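Local coordinates for protein predicted transcriptional regulator (PDB 1XMA) that is predicted to regulate transcription as a member of the PadR-like family, probably by binding DNA as a dimer through a winged helix-turn-helix fold, at residues 72-76 / 77-81. Residues are numbered along the deposited sequence; the frame is centred on the assembly and turned at random.
Sequences YVIKE and TTLYS
The ammonium of K75 reaches forward along the first turn of a helix and donates a hydrogen bond to the hydroxyl of T77, NZ to OG1 2.8 Å. Two bends near the end of the lysine chain, at chi3 and chi4, bring NZ round to the T77 hydroxyl. On the way, K75 CB passes 3.3 Å from T78 OG1, and its CE lies close to both threonine hydroxyls, so the aliphatic part of the lysine lies against the pair. T77 OG1 is placed for this bond by chi1 59°, which sets it between its own backbone N and carbonyl carbon.

K75 is also the N-cap residue: its carbonyl O receives L79 N at 2.9 Å, the first i to i+4 bond of the helix. The next bond, from Y80 N to E76 O, is 2.8 Å long with an N-H...O angle of 164°. The same carbonyl oxygen sits near the plane of the Y80 ring at its edge, 2.9 Å from CD1. Farther out, E76 and Y80 run side by side in the same direction, with the carboxylate plane nearly perpendicular to the ring. One residue on, T77 O is gripped twice by S81, through N and through OG.

I74 supplies the apolar side of the contact. Its CG1 packs on T78 CB, and its CD1 reaches L79 CB at 4.0 Å.

The loop thus runs directly into helix 76-88, which follows helix 57-67 as in a helix-turn-helix, where the second helix is usually the DNA-recognition element. I74 and L79 both touch S61 of helix 57-67, while T78 packs on V42 and L79 on I46, both of helix 35-52.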
ATOM      1  N   TYR B  72       7.755   8.798  -8.043  1.00 28.03           N
ATOM      2  CA  TYR B  72       8.470   8.064  -7.013  1.00 28.10           C
ATOM      3  C   TYR B  72       9.970   8.136  -7.227  1.00 28.87           C
ATOM      4  O   TYR B  72      10.504   7.637  -8.222  1.00 29.38           O
ATOM      5  CB  TYR B  72       7.928   6.627  -6.876  1.00 30.68           C
ATOM      6  CG  TYR B  72       8.650   5.739  -5.877  1.00 30.78           C
ATOM      7  CD1 TYR B  72       9.031   6.222  -4.617  1.00 29.94           C
ATOM      8  CD2 TYR B  72       8.939   4.402  -6.192  1.00 30.07           C
ATOM      9  CE1 TYR B  72       9.709   5.406  -3.697  1.00 28.37           C
ATOM     10  CE2 TYR B  72       9.611   3.576  -5.284  1.00 31.35           C
ATOM     11  CZ  TYR B  72       9.997   4.084  -4.047  1.00 30.88           C
ATOM     12  OH  TYR B  72      10.652   3.261  -3.157  1.00 32.37           O
ATOM     13  N   VAL B  73      10.634   8.817  -6.294  1.00 29.97           N
ATOM     14  CA  VAL B  73      12.073   8.829  -6.239  1.00 31.92           C
ATOM     15  C   VAL B  73      12.505   8.036  -5.010  1.00 31.61           C
ATOM     16  O   VAL B  73      12.073   8.311  -3.896  1.00 33.64           O
ATOM     17  CB  VAL B  73      12.683  10.291  -6.309  1.00 35.76           C
ATOM     18  CG1 VAL B  73      11.943  11.149  -7.359  1.00 33.72           C
ATOM     19  CG2 VAL B  73      12.644  10.997  -4.956  1.00 40.47           C
ATOM     20  N   ILE B  74      13.324   7.020  -5.225  1.00 30.97           N
ATOM     21  CA  ILE B  74      13.734   6.147  -4.138  1.00 32.04           C
ATOM     22  C   ILE B  74      14.993   6.689  -3.435  1.00 32.95           C
ATOM     23  O   ILE B  74      15.906   7.194  -4.102  1.00 33.49           O
ATOM     24  CB  ILE B  74      13.900   4.667  -4.627  1.00 31.53           C
ATOM     25  CG1 ILE B  74      14.112   3.712  -3.444  1.00 29.46           C
ATOM     26  CG2 ILE B  74      15.000   4.545  -5.709  1.00 33.17           C
ATOM     27  CD1 ILE B  74      13.990   2.246  -3.806  1.00 31.47           C
ATOM     28  N   LYS B  75      15.002   6.614  -2.094  1.00 34.53           N
ATOM     29  CA  LYS B  75      16.164   6.956  -1.245  1.00 36.74           C
ATOM     30  C   LYS B  75      17.281   5.938  -1.468  1.00 36.96           C
ATOM     31  O   LYS B  75      17.004   4.736  -1.623  1.00 37.19           O
ATOM     32  CB  LYS B  75      15.767   6.897   0.238  1.00 37.96           C
ATOM     33  CG  LYS B  75      15.258   8.187   0.872  1.00 42.11           C
ATOM     34  CD  LYS B  75      14.411   7.942   2.172  1.00 42.38           C
ATOM     35  CE  LYS B  75      15.057   6.948   3.170  1.00 45.58           C
ATOM     36  NZ  LYS B  75      16.296   7.471   3.858  1.00 47.66           N
ATOM     37  N   GLU B  76      18.533   6.402  -1.457  1.00 36.41           N
ATOM     38  CA  GLU B  76      19.700   5.501  -1.504  1.00 40.18           C
ATOM     39  C   GLU B  76      19.703   4.416  -0.426  1.00 36.06           C
ATOM     40  O   GLU B  76      20.004   3.270  -0.726  1.00 35.22           O
ATOM     41  CB  GLU B  76      21.032   6.274  -1.477  1.00 42.01           C
ATOM     42  CG  GLU B  76      21.540   6.705  -2.859  1.00 45.66           C
ATOM     43  CD  GLU B  76      23.020   7.141  -2.854  1.00 48.23           C
ATOM     44  OE1 GLU B  76      23.488   7.743  -1.851  1.00 50.47           O
ATOM     45  OE2 GLU B  76      23.712   6.881  -3.867  1.00 51.71           O
ATOM     46  N   THR B  77      19.383   4.779   0.821  1.00 37.10           N
ATOM     47  CA  THR B  77      19.337   3.809   1.928  1.00 38.01           C
ATOM     48  C   THR B  77      18.254   2.754   1.710  1.00 35.96           C
ATOM     49  O   THR B  77      18.488   1.566   1.938  1.00 36.28           O
ATOM     50  CB  THR B  77      19.142   4.474   3.321  1.00 40.08           C
ATOM     51  OG1 THR B  77      17.924   5.219   3.345  1.00 39.29           O
ATOM     52  CG2 THR B  77      20.334   5.395   3.678  1.00 41.05           C
ATOM     53  N   THR B  78      17.080   3.195   1.259  1.00 35.12           N
ATOM     54  CA  THR B  78      15.998   2.284   0.834  1.00 35.12           C
ATOM     55  C   THR B  78      16.436   1.323  -0.266  1.00 32.16           C
ATOM     56  O   THR B  78      16.198   0.121  -0.182  1.00 32.62           O
ATOM     57  CB  THR B  78      14.764   3.063   0.358  1.00 35.60           C
ATOM     58  OG1 THR B  78      14.416   4.045   1.350  1.00 39.37           O
ATOM     59  CG2 THR B  78      13.586   2.117   0.135  1.00 29.83           C
ATOM     60  N   LEU B  79      17.104   1.863  -1.283  1.00 33.09           N
ATOM     61  CA  LEU B  79      17.530   1.068  -2.423  1.00 32.81           C
ATOM     62  C   LEU B  79      18.599   0.055  -2.032  1.00 32.11           C
ATOM     63  O   LEU B  79      18.492  -1.141  -2.353  1.00 29.25           O
ATOM     64  CB  LEU B  79      18.018   1.979  -3.562  1.00 32.66           C
ATOM     65  CG  LEU B  79      18.459   1.342  -4.895  1.00 33.67           C
ATOM     66  CD1 LEU B  79      17.360   0.485  -5.501  1.00 33.04           C
ATOM     67  CD2 LEU B  79      18.917   2.416  -5.886  1.00 32.73           C
ATOM     68  N   TYR B  80      19.629   0.521  -1.325  1.00 32.63           N
ATOM     69  CA  TYR B  80      20.770  -0.345  -1.030  1.00 34.29           C
ATOM     70  C   TYR B  80      20.534  -1.382   0.076  1.00 33.43           C
ATOM     71  O   TYR B  80      21.159  -2.450   0.062  1.00 34.29           O
ATOM     72  CB  TYR B  80      22.069   0.455  -0.872  1.00 36.22           C
ATOM     73  CG  TYR B  80      22.510   1.069  -2.208  1.00 38.65           C
ATOM     74  CD1 TYR B  80      22.107   2.357  -2.576  1.00 38.37           C
ATOM     75  CD2 TYR B  80      23.295   0.344  -3.112  1.00 38.88           C
ATOM     76  CE1 TYR B  80      22.488   2.920  -3.799  1.00 38.73           C
ATOM     77  CE2 TYR B  80      23.682   0.897  -4.340  1.00 38.37           C
ATOM     78  CZ  TYR B  80      23.280   2.184  -4.676  1.00 39.62           C
ATOM     79  OH  TYR B  80      23.665   2.735  -5.900  1.00 38.66           O
ATOM     80  N   SER B  81      19.604  -1.121   0.991  1.00 29.96           N
ATOM     81  CA  SER B  81      19.180  -2.217   1.888  1.00 30.81           C
ATOM     82  C   SER B  81      18.238  -3.220   1.210  1.00 28.31           C
ATOM     83  O   SER B  81      18.137  -4.379   1.634  1.00 28.57           O
ATOM     84  CB  SER B  81      18.601  -1.699   3.212  1.00 32.04           C
ATOM     85  OG  SER B  81      17.564  -0.795   2.985  1.00 37.95           O
TER